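Local coordinates for protein activating signal cointegrator 1 complex subunit 2 (Homo sapiens, PDB 6YXQ) that binds polyubiquitin chains and recruits the helicase ASCC3 and the demethylase ALKBH3 to sites of DNA damage, and also takes part in rescuing stalled ribosomes, at residues 126-131 and 177-182; 163-168 and 261-266; 211-216 and 288-293; 207-212 and 254-259. One frame throughout, in Å; residues are numbered along the deposited sequence.

Contact 1: residues 126-131 and 177-182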
loop_
_atom_site.group_PDB
_atom_site.type_symbol
_atom_site.label_atom_id
_atom_site.label_comp_id
_atom_site.label_asym_id
_atom_site.label_seq_id
_atom_site.Cartn_x
_atom_site.Cartn_y
_atom_site.Cartn_z
ATOM N N SER B 126 4.751 6.770 3.907
ATOM C CA SER B 126 4.976 7.704 2.813
ATOM C C SER B 126 4.034 7.430 1.650
ATOM O O SER B 126 3.505 8.368 1.038
ATOM C CB SER B 126 6.430 7.633 2.358
ATOM O OG SER B 126 6.544 8.146 1.050
ATOM N N VAL B 127 3.807 6.153 1.334
ATOM C CA VAL B 127 2.904 5.805 0.241
ATOM C C VAL B 127 1.483 6.248 0.558
ATOM O O VAL B 127 0.782 6.809 -0.300
ATOM C CB VAL B 127 2.970 4.297 -0.042
ATOM C CG1 VAL B 127 1.799 3.884 -0.912
ATOM C CG2 VAL B 127 4.298 3.937 -0.689
ATOM N N PHE B 128 1.026 6.002 1.791
ATOM C CA PHE B 128 -0.311 6.466 2.145
ATOM C C PHE B 128 -0.430 7.978 1.996
ATOM O O PHE B 128 -1.447 8.480 1.498
ATOM C CB PHE B 128 -0.674 6.051 3.564
ATOM C CG PHE B 128 -2.016 6.544 3.996
ATOM C CD1 PHE B 128 -3.168 5.961 3.503
ATOM C CD2 PHE B 128 -2.133 7.609 4.876
ATOM C CE1 PHE B 128 -4.418 6.422 3.893
ATOM C CE2 PHE B 128 -3.379 8.074 5.269
ATOM C CZ PHE B 128 -4.522 7.480 4.776
ATOM N N LEU B 129 0.599 8.725 2.412
ATOM C CA LEU B 129 0.500 10.183 2.335
ATOM C C LEU B 129 0.512 10.670 0.890
ATOM O O LEU B 129 -0.200 11.622 0.544
ATOM C CB LEU B 129 1.622 10.840 3.139
ATOM C CG LEU B 129 1.622 10.501 4.628
ATOM C CD1 LEU B 129 3.032 10.490 5.157
ATOM C CD2 LEU B 129 0.753 11.465 5.415
ATOM N N THR B 130 1.314 10.032 0.035
ATOM C CA THR B 130 1.297 10.362 -1.389
ATOM C C THR B 130 -0.091 10.152 -1.987
ATOM O O THR B 130 -0.615 11.007 -2.721
ATOM C CB THR B 130 2.328 9.511 -2.123
ATOM O OG1 THR B 130 3.599 9.654 -1.481
ATOM C CG2 THR B 130 2.435 9.935 -3.574
ATOM N N PHE B 131 -0.708 9.009 -1.685
ATOM C CA PHE B 131 -2.028 8.766 -2.250
ATOM C C PHE B 131 -3.065 9.725 -1.680
ATOM O O PHE B 131 -3.992 10.118 -2.395
ATOM C CB PHE B 131 -2.424 7.304 -2.055
ATOM C CG PHE B 131 -1.899 6.420 -3.138
ATOM C CD1 PHE B 131 -2.508 6.403 -4.384
ATOM C CD2 PHE B 131 -0.753 5.663 -2.945
ATOM C CE1 PHE B 131 -2.006 5.613 -5.410
ATOM C CE2 PHE B 131 -0.242 4.871 -3.970
ATOM C CZ PHE B 131 -0.871 4.845 -5.202
ATOM N N SER B 177 -9.140 4.344 8.499
ATOM C CA SER B 177 -10.373 4.201 7.733
ATOM C C SER B 177 -11.005 5.556 7.412
ATOM O O SER B 177 -11.173 5.874 6.227
ATOM C CB SER B 177 -11.358 3.289 8.462
ATOM O OG SER B 177 -12.671 3.447 7.955
ATOM N N PRO B 178 -11.349 6.394 8.405
ATOM C CA PRO B 178 -12.101 7.637 8.097
ATOM C C PRO B 178 -11.439 8.516 7.058
ATOM O O PRO B 178 -12.143 9.185 6.298
ATOM C CB PRO B 178 -12.161 8.326 9.465
ATOM C CG PRO B 178 -11.912 7.250 10.455
ATOM C CD PRO B 178 -10.977 6.318 9.832
ATOM N N LEU B 179 -10.105 8.547 7.020
ATOM C CA LEU B 179 -9.406 9.331 6.007
ATOM C C LEU B 179 -9.509 8.670 4.638
ATOM O O LEU B 179 -9.789 9.338 3.631
ATOM C CB LEU B 179 -7.944 9.498 6.416
ATOM C CG LEU B 179 -7.102 10.648 5.848
ATOM C CD1 LEU B 179 -7.942 11.894 5.606
ATOM C CD2 LEU B 179 -5.954 10.958 6.797
ATOM N N LEU B 180 -9.295 7.353 4.584
ATOM C CA LEU B 180 -9.340 6.664 3.302
ATOM C C LEU B 180 -10.751 6.633 2.738
ATOM O O LEU B 180 -10.927 6.675 1.515
ATOM C CB LEU B 180 -8.757 5.259 3.445
ATOM C CG LEU B 180 -8.744 4.383 2.195
ATOM C CD1 LEU B 180 -7.583 4.698 1.265
ATOM C CD2 LEU B 180 -8.672 2.951 2.642
ATOM N N GLN B 181 -11.765 6.573 3.606
ATOM C CA GLN B 181 -13.132 6.796 3.150
ATOM C C GLN B 181 -13.223 8.095 2.363
ATOM O O GLN B 181 -13.717 8.115 1.230
ATOM C CB GLN B 181 -14.094 6.825 4.340
ATOM C CG GLN B 181 -14.100 5.553 5.163
ATOM C CD GLN B 181 -15.347 5.413 6.011
ATOM O OE1 GLN B 181 -16.469 5.478 5.502
ATOM N NE2 GLN B 181 -15.158 5.216 7.311
ATOM N N LYS B 182 -12.738 9.190 2.960
ATOM C CA LYS B 182 -12.781 10.491 2.301
ATOM C C LYS B 182 -12.077 10.436 0.957
ATOM O O LYS B 182 -12.624 10.879 -0.059
ATOM C CB LYS B 182 -12.151 11.559 3.198
ATOM C CG LYS B 182 -12.242 12.978 2.645
ATOM C CD LYS B 182 -11.035 13.826 3.048
ATOM C CE LYS B 182 -10.431 14.566 1.855
ATOM N NZ LYS B 182 -9.081 15.127 2.165
#
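Within residues 126-131 and 177-182, Phe128 and Leu180 have the nearest CA atoms, 9.1 Å apart, so side chains must span the space between the backbones. This is helix-helix packing through side chains within the mainly helical N-terminal part of the protein that binds ASCC3. Phe128 does most of the reaching. Its CG stands anti to the backbone N (chi1 178°), which sends the ring out from its own helix toward the other one. The ring meets the two leucines with its edge: Phe128 CE2 comes to 4.2 Å from Leu179 CD2, while Phe128 CE1 lies 4.5 Å from Leu180 CD1. Both methyls sit near the plane of the ring, one beside each CE carbon, and the Leu179 side chain runs at a slant to the phenylalanine's. No hydrogen bond joins the segments, and the contact is apolar and light. Its wider setting explains the burial: the Phe128 ring also meets the rings of Phe172 and of Phe173 in the ASCC3 chain, and Leu171 of that chain packs on Leu179. The partner subunit therefore helps to enclose the junction. Elsewhere on helix 114-135, Ser126 and Thr130 lie against Leu70 and Leu74. Here the Thr130 hydroxyl is satisfied within its own helix: OG1 donates to Ser126 O at 2.8 Å from above the carbonyl plane, on the face opposite to Thr130 N.

Contact 2: residues 163-168 and 261-266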
loop_
_atom_site.group_PDB
_atom_site.type_symbol
_atom_site.label_atom_id
_atom_site.label_comp_id
_atom_site.label_asym_id
_atom_site.label_seq_id
_atom_site.Cartn_x
_atom_site.Cartn_y
_atom_site.Cartn_z
ATOM N N PRO B 163 -7.625 -1.975 -9.288
ATOM C CA PRO B 163 -6.728 -2.754 -8.417
ATOM C C PRO B 163 -6.008 -1.916 -7.378
ATOM O O PRO B 163 -5.914 -2.331 -6.217
ATOM C CB PRO B 163 -5.747 -3.393 -9.409
ATOM C CG PRO B 163 -6.505 -3.511 -10.657
ATOM C CD PRO B 163 -7.428 -2.334 -10.708
ATOM N N LYS B 164 -5.508 -0.737 -7.753
ATOM C CA LYS B 164 -4.805 0.096 -6.783
ATOM C C LYS B 164 -5.732 0.543 -5.662
ATOM O O LYS B 164 -5.297 0.690 -4.521
ATOM C CB LYS B 164 -4.179 1.309 -7.463
ATOM C CG LYS B 164 -3.155 0.957 -8.508
ATOM C CD LYS B 164 -3.024 2.080 -9.513
ATOM C CE LYS B 164 -1.791 2.902 -9.262
ATOM N NZ LYS B 164 -0.690 2.476 -10.165
ATOM N N ILE B 165 -7.012 0.766 -5.964
ATOM C CA ILE B 165 -7.945 1.155 -4.911
ATOM C C ILE B 165 -8.168 0.000 -3.940
ATOM O O ILE B 165 -8.157 0.183 -2.711
ATOM C CB ILE B 165 -9.265 1.644 -5.528
ATOM C CG1 ILE B 165 -9.059 3.010 -6.187
ATOM C CG2 ILE B 165 -10.348 1.710 -4.465
ATOM C CD1 ILE B 165 -10.202 3.433 -7.075
ATOM N N LEU B 166 -8.375 -1.204 -4.477
ATOM C CA LEU B 166 -8.528 -2.382 -3.631
ATOM C C LEU B 166 -7.295 -2.590 -2.762
ATOM O O LEU B 166 -7.405 -2.840 -1.552
ATOM C CB LEU B 166 -8.793 -3.612 -4.501
ATOM C CG LEU B 166 -10.251 -3.992 -4.787
ATOM C CD1 LEU B 166 -11.047 -2.811 -5.315
ATOM C CD2 LEU B 166 -10.299 -5.141 -5.770
ATOM N N ASP B 167 -6.111 -2.493 -3.371
ATOM C CA ASP B 167 -4.869 -2.583 -2.616
ATOM C C ASP B 167 -4.827 -1.528 -1.521
ATOM O O ASP B 167 -4.486 -1.826 -0.372
ATOM C CB ASP B 167 -3.668 -2.428 -3.554
ATOM C CG ASP B 167 -3.474 -3.627 -4.456
ATOM O OD1 ASP B 167 -3.701 -4.767 -3.987
ATOM O OD2 ASP B 167 -3.088 -3.429 -5.630
ATOM N N LEU B 168 -5.175 -0.285 -1.861
ATOM C CA LEU B 168 -5.126 0.796 -0.887
ATOM C C LEU B 168 -5.977 0.469 0.325
ATOM O O LEU B 168 -5.549 0.665 1.467
ATOM C CB LEU B 168 -5.598 2.106 -1.518
ATOM C CG LEU B 168 -4.552 2.881 -2.306
ATOM C CD1 LEU B 168 -5.210 4.045 -3.034
ATOM C CD2 LEU B 168 -3.460 3.353 -1.364
ATOM N N TRP B 261 -13.607 -7.570 0.857
ATOM C CA TRP B 261 -14.303 -7.101 2.044
ATOM C C TRP B 261 -13.758 -5.759 2.511
ATOM O O TRP B 261 -14.532 -4.874 2.887
ATOM C CB TRP B 261 -14.200 -8.135 3.162
ATOM C CG TRP B 261 -14.594 -7.558 4.468
ATOM C CD1 TRP B 261 -15.862 -7.447 4.969
ATOM C CD2 TRP B 261 -13.726 -6.965 5.435
ATOM N NE1 TRP B 261 -15.832 -6.834 6.198
ATOM C CE2 TRP B 261 -14.531 -6.529 6.508
ATOM C CE3 TRP B 261 -12.345 -6.766 5.501
ATOM C CZ2 TRP B 261 -13.997 -5.910 7.636
ATOM C CZ3 TRP B 261 -11.818 -6.152 6.622
ATOM C CH2 TRP B 261 -12.643 -5.731 7.674
ATOM N N ALA B 262 -12.434 -5.588 2.510
ATOM C CA ALA B 262 -11.861 -4.311 2.921
ATOM C C ALA B 262 -12.301 -3.195 1.990
ATOM O O ALA B 262 -12.612 -2.084 2.438
ATOM C CB ALA B 262 -10.337 -4.404 2.962
ATOM N N PHE B 263 -12.346 -3.474 0.689
ATOM C CA PHE B 263 -12.800 -2.458 -0.249
ATOM C C PHE B 263 -14.228 -2.038 0.054
ATOM O O PHE B 263 -14.540 -0.845 0.053
ATOM C CB PHE B 263 -12.691 -2.963 -1.684
ATOM C CG PHE B 263 -13.290 -2.031 -2.687
ATOM C CD1 PHE B 263 -12.904 -0.702 -2.727
ATOM C CD2 PHE B 263 -14.252 -2.475 -3.580
ATOM C CE1 PHE B 263 -13.455 0.165 -3.648
ATOM C CE2 PHE B 263 -14.809 -1.616 -4.505
ATOM C CZ PHE B 263 -14.411 -0.291 -4.538
ATOM N N LEU B 264 -15.110 -3.003 0.322
ATOM C CA LEU B 264 -16.499 -2.639 0.588
ATOM C C LEU B 264 -16.679 -2.036 1.971
ATOM O O LEU B 264 -17.660 -1.317 2.198
ATOM C CB LEU B 264 -17.412 -3.852 0.418
ATOM C CG LEU B 264 -17.550 -4.293 -1.041
ATOM C CD1 LEU B 264 -18.428 -5.523 -1.144
ATOM C CD2 LEU B 264 -18.088 -3.164 -1.916
ATOM N N ASP B 265 -15.757 -2.315 2.894
ATOM C CA ASP B 265 -15.793 -1.683 4.207
ATOM C C ASP B 265 -15.417 -0.213 4.103
ATOM O O ASP B 265 -15.993 0.635 4.793
ATOM C CB ASP B 265 -14.856 -2.424 5.165
ATOM C CG ASP B 265 -14.745 -1.755 6.531
ATOM O OD1 ASP B 265 -15.756 -1.708 7.268
ATOM O OD2 ASP B 265 -13.633 -1.297 6.876
ATOM N N ILE B 266 -14.467 0.110 3.225
ATOM C CA ILE B 266 -14.104 1.510 3.029
ATOM C C ILE B 266 -15.151 2.235 2.193
ATOM O O ILE B 266 -15.538 3.363 2.516
ATOM C CB ILE B 266 -12.706 1.627 2.400
ATOM C CG1 ILE B 266 -11.653 1.071 3.359
ATOM C CG2 ILE B 266 -12.406 3.081 2.059
ATOM C CD1 ILE B 266 -11.508 1.881 4.632
#
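A CH-pi contact between Leu166 and Phe263 joins helix 162-172 to the last turns of helix 243-266 in the apolar interior; the centre of the contact lies about 2 Å from the centre of the chain. The helices run close here, with the CA atoms of Leu166 and Phe263 only 5.4 Å apart. Phe263 CG is anti to the backbone N (chi1 173°), an orientation that carries the ring across to the other helix. Leu166 CD1 then settles over one ring face, 3.7 Å from the Phe263 ring centroid and 17° off the normal, displaced toward the CG side of the ring; Leu166 CD1 to Phe263 CG is 3.5 Å. Leu166 leaves its backbone in another direction, but the end of its side chain comes nearer to the ring. Ile165 adds a second, oblique touch, its CG2 lying 3.6 Å from Phe263 CE1. One ring is thus gripped by two successive residues, entirely through carbon. With an alanine in place of Phe263, Leu166 CD1 would probably be left without the face it rests on, and a gap would be likely to open beside Ile165 CG2. Around the pair, Ile184 and Ile187 of helix 177-190 cover Ile165, and Ala270 lies against Phe263. Thr11 of the ASCC3 chain packs on Leu166, while helix 306-340 lines helix 243-266 along Trp261 and Leu264.

Contact 3: residues 211-216 and 288-293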
loop_
_atom_site.group_PDB
_atom_site.type_symbol
_atom_site.label_atom_id
_atom_site.label_comp_id
_atom_site.label_asym_id
_atom_site.label_seq_id
_atom_site.Cartn_x
_atom_site.Cartn_y
_atom_site.Cartn_z
ATOM N N ASN B 211 -12.585 -20.092 -11.126
ATOM C CA ASN B 211 -11.272 -20.702 -11.288
ATOM C C ASN B 211 -10.915 -21.535 -10.070
ATOM O O ASN B 211 -10.532 -22.705 -10.191
ATOM C CB ASN B 211 -10.223 -19.623 -11.536
ATOM C CG ASN B 211 -10.289 -19.080 -12.942
ATOM O OD1 ASN B 211 -10.722 -19.777 -13.867
ATOM N ND2 ASN B 211 -9.865 -17.832 -13.118
ATOM N N ILE B 212 -11.090 -20.955 -8.879
ATOM C CA ILE B 212 -10.840 -21.690 -7.644
ATOM C C ILE B 212 -11.621 -22.997 -7.658
ATOM O O ILE B 212 -11.049 -24.087 -7.523
ATOM C CB ILE B 212 -11.192 -20.812 -6.429
ATOM C CG1 ILE B 212 -10.219 -19.622 -6.361
ATOM C CG2 ILE B 212 -11.211 -21.635 -5.140
ATOM C CD1 ILE B 212 -10.538 -18.581 -5.305
ATOM N N LEU B 213 -12.934 -22.906 -7.897
ATOM C CA LEU B 213 -13.749 -24.107 -8.032
ATOM C C LEU B 213 -13.154 -25.041 -9.072
ATOM O O LEU B 213 -12.872 -26.212 -8.790
ATOM C CB LEU B 213 -15.182 -23.729 -8.409
ATOM C CG LEU B 213 -15.987 -23.025 -7.316
ATOM C CD1 LEU B 213 -17.316 -22.530 -7.860
ATOM C CD2 LEU B 213 -16.191 -23.958 -6.128
ATOM N N GLN B 214 -12.902 -24.513 -10.270
ATOM C CA GLN B 214 -12.384 -25.343 -11.344
ATOM C C GLN B 214 -11.024 -25.935 -11.003
ATOM O O GLN B 214 -10.675 -27.000 -11.523
ATOM C CB GLN B 214 -12.309 -24.527 -12.631
ATOM C CG GLN B 214 -12.529 -25.342 -13.888
ATOM C CD GLN B 214 -13.001 -24.491 -15.042
ATOM O OE1 GLN B 214 -13.716 -23.505 -14.846
ATOM N NE2 GLN B 214 -12.604 -24.864 -16.260
ATOM N N HIS B 215 -10.256 -25.288 -10.124
ATOM C CA HIS B 215 -8.958 -25.847 -9.769
ATOM C C HIS B 215 -9.089 -26.982 -8.764
ATOM O O HIS B 215 -8.229 -27.870 -8.725
ATOM C CB HIS B 215 -8.038 -24.753 -9.226
ATOM C CG HIS B 215 -6.589 -24.986 -9.517
ATOM N ND1 HIS B 215 -5.705 -25.456 -8.570
ATOM C CD2 HIS B 215 -5.870 -24.818 -10.652
ATOM C CE1 HIS B 215 -4.504 -25.565 -9.107
ATOM N NE2 HIS B 215 -4.576 -25.185 -10.369
ATOM N N CYS B 216 -10.150 -26.981 -7.955
ATOM C CA CYS B 216 -10.402 -28.070 -7.021
ATOM C C CYS B 216 -11.323 -29.135 -7.595
ATOM O O CYS B 216 -11.681 -30.072 -6.876
ATOM C CB CYS B 216 -10.998 -27.534 -5.716
ATOM S SG CYS B 216 -10.208 -26.041 -5.069
ATOM N N GLU B 288 -21.291 -22.785 -0.831
ATOM C CA GLU B 288 -21.818 -24.146 -0.790
ATOM C C GLU B 288 -20.896 -25.140 -1.490
ATOM O O GLU B 288 -20.667 -26.244 -0.987
ATOM C CB GLU B 288 -23.203 -24.186 -1.423
ATOM C CG GLU B 288 -24.304 -24.015 -0.427
ATOM C CD GLU B 288 -24.593 -25.274 0.343
ATOM O OE1 GLU B 288 -24.142 -26.352 -0.091
ATOM O OE2 GLU B 288 -25.284 -25.186 1.377
ATOM N N ALA B 289 -20.377 -24.779 -2.662
ATOM C CA ALA B 289 -19.561 -25.727 -3.415
ATOM C C ALA B 289 -18.210 -25.933 -2.747
ATOM O O ALA B 289 -17.783 -27.069 -2.504
ATOM C CB ALA B 289 -19.379 -25.238 -4.851
ATOM N N ALA B 290 -17.544 -24.837 -2.411
ATOM C CA ALA B 290 -16.145 -24.862 -2.032
ATOM C C ALA B 290 -15.961 -25.259 -0.573
ATOM O O ALA B 290 -15.162 -26.153 -0.268
ATOM C CB ALA B 290 -15.543 -23.487 -2.311
ATOM N N ILE B 291 -16.719 -24.631 0.340
ATOM C CA ILE B 291 -16.401 -24.699 1.770
ATOM C C ILE B 291 -16.436 -26.134 2.322
ATOM O O ILE B 291 -15.481 -26.533 2.993
ATOM C CB ILE B 291 -17.289 -23.748 2.557
ATOM C CG1 ILE B 291 -17.015 -22.288 2.167
ATOM C CG2 ILE B 291 -17.146 -23.980 4.056
ATOM C CD1 ILE B 291 -15.540 -21.946 1.989
ATOM N N PRO B 292 -17.504 -26.918 2.106
ATOM C CA PRO B 292 -17.517 -28.273 2.705
ATOM C C PRO B 292 -16.334 -29.142 2.308
ATOM O O PRO B 292 -15.702 -29.769 3.175
ATOM C CB PRO B 292 -18.847 -28.850 2.201
ATOM C CG PRO B 292 -19.712 -27.654 1.980
ATOM C CD PRO B 292 -18.785 -26.611 1.452
ATOM N N GLU B 293 -16.016 -29.204 1.014
ATOM C CA GLU B 293 -14.962 -30.103 0.556
ATOM C C GLU B 293 -13.610 -29.711 1.141
ATOM O O GLU B 293 -12.855 -30.571 1.613
ATOM C CB GLU B 293 -14.917 -30.119 -0.975
ATOM C CG GLU B 293 -13.887 -31.059 -1.574
ATOM C CD GLU B 293 -14.148 -32.510 -1.222
ATOM O OE1 GLU B 293 -15.332 -32.916 -1.203
ATOM O OE2 GLU B 293 -13.168 -33.242 -0.959
#
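Leu213 CD2 is the single atom on which this contact turns: it touches the methyls of two consecutive alanines, lying 3.7 Å from Ala289 CB and 3.9 Å from Ala290 CB. With CG anti to the carbonyl carbon (chi1 -69°), the branched end swings toward helix 279-300, although the side chain does not set out from its backbone in that direction. Both alanines, by contrast, turn their CB toward the leucine's helix. Their short side chains let the helices come fairly near, as the 6.5 Å between the CA atoms of Leu213 and Ala290 indicates. No hydrogen bond crosses between the segments.

In the next shell, Phe286, one turn before Ala290 on the same helix, packs against both Leu213 and Ile212. Ile212 lies in addition on Ile249 and Leu253, so helix 243-266 supports the leucine's helix from another side. Helix 279-300 kinks at Pro292, whose nitrogen has no hydrogen to give to the preceding turn. Further out, Glu288 OE2 accepts from the backbone N atoms of Arg366 and Phe367 at the start of helix 365-374, where the helix end would be expected to favour its negative charge. Pro238 touches both Cys216 and Glu293. No residue of ASCC3 reaches these segments. The result is a worked example of helix packing in an alpha-helical fold, with a large aliphatic side chain set against a small-residue surface made of adjacent alanines.

Contact 4: residues 207-212 and 254-259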
loop_
_atom_site.group_PDB
_atom_site.type_symbol
_atom_site.label_atom_id
_atom_site.label_comp_id
_atom_site.label_asym_id
_atom_site.label_seq_id
_atom_site.Cartn_x
_atom_site.Cartn_y
_atom_site.Cartn_z
ATOM N N GLN B 207 -14.802 -14.446 -12.111
ATOM C CA GLN B 207 -14.026 -15.491 -12.768
ATOM C C GLN B 207 -13.038 -16.116 -11.795
ATOM O O GLN B 207 -12.915 -17.348 -11.722
ATOM C CB GLN B 207 -13.304 -14.920 -13.984
ATOM C CG GLN B 207 -12.589 -15.960 -14.806
ATOM C CD GLN B 207 -13.507 -17.085 -15.212
ATOM O OE1 GLN B 207 -14.610 -16.850 -15.706
ATOM N NE2 GLN B 207 -13.063 -18.319 -15.004
ATOM N N VAL B 208 -12.368 -15.271 -11.002
ATOM C CA VAL B 208 -11.488 -15.759 -9.943
ATOM C C VAL B 208 -12.155 -16.905 -9.191
ATOM O O VAL B 208 -11.650 -18.035 -9.168
ATOM C CB VAL B 208 -11.109 -14.608 -8.997
ATOM C CG1 VAL B 208 -10.233 -15.119 -7.862
ATOM C CG2 VAL B 208 -10.415 -13.493 -9.772
ATOM N N PHE B 209 -13.346 -16.652 -8.646
ATOM C CA PHE B 209 -14.040 -17.663 -7.850
ATOM C C PHE B 209 -14.224 -18.959 -8.627
ATOM O O PHE B 209 -13.838 -20.035 -8.151
ATOM C CB PHE B 209 -15.379 -17.108 -7.351
ATOM C CG PHE B 209 -15.226 -16.130 -6.221
ATOM C CD1 PHE B 209 -15.049 -16.570 -4.921
ATOM C CD2 PHE B 209 -15.204 -14.770 -6.467
ATOM C CE1 PHE B 209 -14.878 -15.668 -3.883
ATOM C CE2 PHE B 209 -15.040 -13.864 -5.433
ATOM C CZ PHE B 209 -14.876 -14.318 -4.140
ATOM N N SER B 210 -14.753 -18.878 -9.856
ATOM C CA SER B 210 -14.968 -20.113 -10.606
ATOM C C SER B 210 -13.651 -20.841 -10.828
ATOM O O SER B 210 -13.580 -22.069 -10.679
ATOM C CB SER B 210 -15.671 -19.835 -11.935
ATOM O OG SER B 210 -15.287 -18.592 -12.471
ATOM N N ASN B 211 -12.585 -20.092 -11.126
ATOM C CA ASN B 211 -11.272 -20.702 -11.288
ATOM C C ASN B 211 -10.915 -21.535 -10.070
ATOM O O ASN B 211 -10.532 -22.705 -10.191
ATOM C CB ASN B 211 -10.223 -19.623 -11.536
ATOM C CG ASN B 211 -10.289 -19.080 -12.942
ATOM O OD1 ASN B 211 -10.722 -19.777 -13.867
ATOM N ND2 ASN B 211 -9.865 -17.832 -13.118
ATOM N N ILE B 212 -11.090 -20.955 -8.879
ATOM C CA ILE B 212 -10.840 -21.690 -7.644
ATOM C C ILE B 212 -11.621 -22.997 -7.658
ATOM O O ILE B 212 -11.049 -24.087 -7.523
ATOM C CB ILE B 212 -11.192 -20.812 -6.429
ATOM C CG1 ILE B 212 -10.219 -19.622 -6.361
ATOM C CG2 ILE B 212 -11.211 -21.635 -5.140
ATOM C CD1 ILE B 212 -10.538 -18.581 -5.305
ATOM N N CYS B 254 -8.189 -16.489 0.504
ATOM C CA CYS B 254 -8.116 -15.599 1.661
ATOM C C CYS B 254 -7.760 -14.176 1.244
ATOM O O CYS B 254 -8.388 -13.210 1.701
ATOM C CB CYS B 254 -7.091 -16.133 2.662
ATOM S SG CYS B 254 -6.872 -15.083 4.113
ATOM N N ASP B 255 -6.739 -14.028 0.390
ATOM C CA ASP B 255 -6.384 -12.699 -0.097
ATOM C C ASP B 255 -7.558 -12.059 -0.817
ATOM O O ASP B 255 -7.854 -10.876 -0.605
ATOM C CB ASP B 255 -5.169 -12.767 -1.024
ATOM C CG ASP B 255 -4.815 -11.406 -1.641
ATOM O OD1 ASP B 255 -3.934 -10.716 -1.089
ATOM O OD2 ASP B 255 -5.387 -11.036 -2.681
ATOM N N THR B 256 -8.254 -12.840 -1.651
ATOM C CA THR B 256 -9.341 -12.305 -2.463
ATOM C C THR B 256 -10.498 -11.825 -1.594
ATOM O O THR B 256 -11.020 -10.716 -1.787
ATOM C CB THR B 256 -9.814 -13.374 -3.448
ATOM O OG1 THR B 256 -8.694 -13.868 -4.194
ATOM C CG2 THR B 256 -10.845 -12.803 -4.396
ATOM N N CYS B 257 -10.914 -12.655 -0.629
ATOM C CA CYS B 257 -12.023 -12.282 0.248
ATOM C C CYS B 257 -11.663 -11.107 1.138
ATOM O O CYS B 257 -12.480 -10.197 1.323
ATOM C CB CYS B 257 -12.467 -13.462 1.110
ATOM S SG CYS B 257 -13.000 -14.930 0.219
ATOM N N THR B 258 -10.454 -11.107 1.705
ATOM C CA THR B 258 -10.043 -9.987 2.539
ATOM C C THR B 258 -10.004 -8.691 1.741
ATOM O O THR B 258 -10.475 -7.651 2.218
ATOM C CB THR B 258 -8.684 -10.286 3.165
ATOM O OG1 THR B 258 -8.747 -11.535 3.858
ATOM C CG2 THR B 258 -8.289 -9.204 4.135
ATOM N N THR B 259 -9.469 -8.731 0.515
ATOM C CA THR B 259 -9.376 -7.519 -0.293
ATOM C C THR B 259 -10.756 -6.996 -0.672
ATOM O O THR B 259 -11.037 -5.799 -0.528
ATOM C CB THR B 259 -8.547 -7.784 -1.545
ATOM O OG1 THR B 259 -7.301 -8.381 -1.171
ATOM C CG2 THR B 259 -8.280 -6.484 -2.278
#
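Val208 and Phe209 on Thr256 make up the closer, buried part of this contact, where helices 193-216 and 243-266 face each other with the CA atoms of Val208 and Thr256 8.5 Å apart. Thr256 presents both of its branches. Val208 CG1 lies 4.2 Å from Thr256 OG1, as the two side chains run alongside each other, pointing opposite ways, and Phe209 CZ meets Thr256 CG2 obliquely at 4.3 Å. The hydroxyl spends its polarity elsewhere: with OG1 anti to the carbonyl carbon (chi1 -53°), it bonds to Tyr252 O one turn earlier, so Val208 meets an oxygen already occupied. Even in this closer part the helices touch without hydrogen bonds, and no nearer than these distances. Leu10 of the ASCC3 chain packs on both Val208 and Thr256, and its backbone N bonds to Asp255 OD2. The outer part is looser: Gln207 and Asn211, exposed on helix 193-216, make no contact with residues 254-259 and turn to each other instead. Gln207 NE2 donates to Asn211 OD1 at 3.0 Å, the acceptor lying in the glutamine's amide plane but the donor well above the asparagine's carbonyl plane. Inward, Phe209 meets Phe286 of helix 279-300 edge-to-face. Beyond helix 243-266, helix 306-340 lies against Cys254 and Cys257, and helix 162-172 reaches Thr258 and Thr259 through Val170 and Leu166.

Overall arrangement
From the N terminus, helix 114-135 opens contact 1, which closes when the chain reaches helix 177-190. Before that closure, helix 162-172 has opened contact 2, so the two cross; they also touch, Leu180 CD2 lying 3.6 Å from Ile266 CG1. Helix 193-216 then starts contacts 3 and 4 from overlapping segments that share Asn211 and Ile212. Contact 4 closes first, on helix 243-266, and is nested within the loop that contact 2 completes a little further along that helix. Contact 3 closes last, on helix 279-300, and crosses contact 2. Helix 243-266, used by contacts 2 and 4, thus connects the region of contact 1 with that of contact 3, their centres about 35 Å apart.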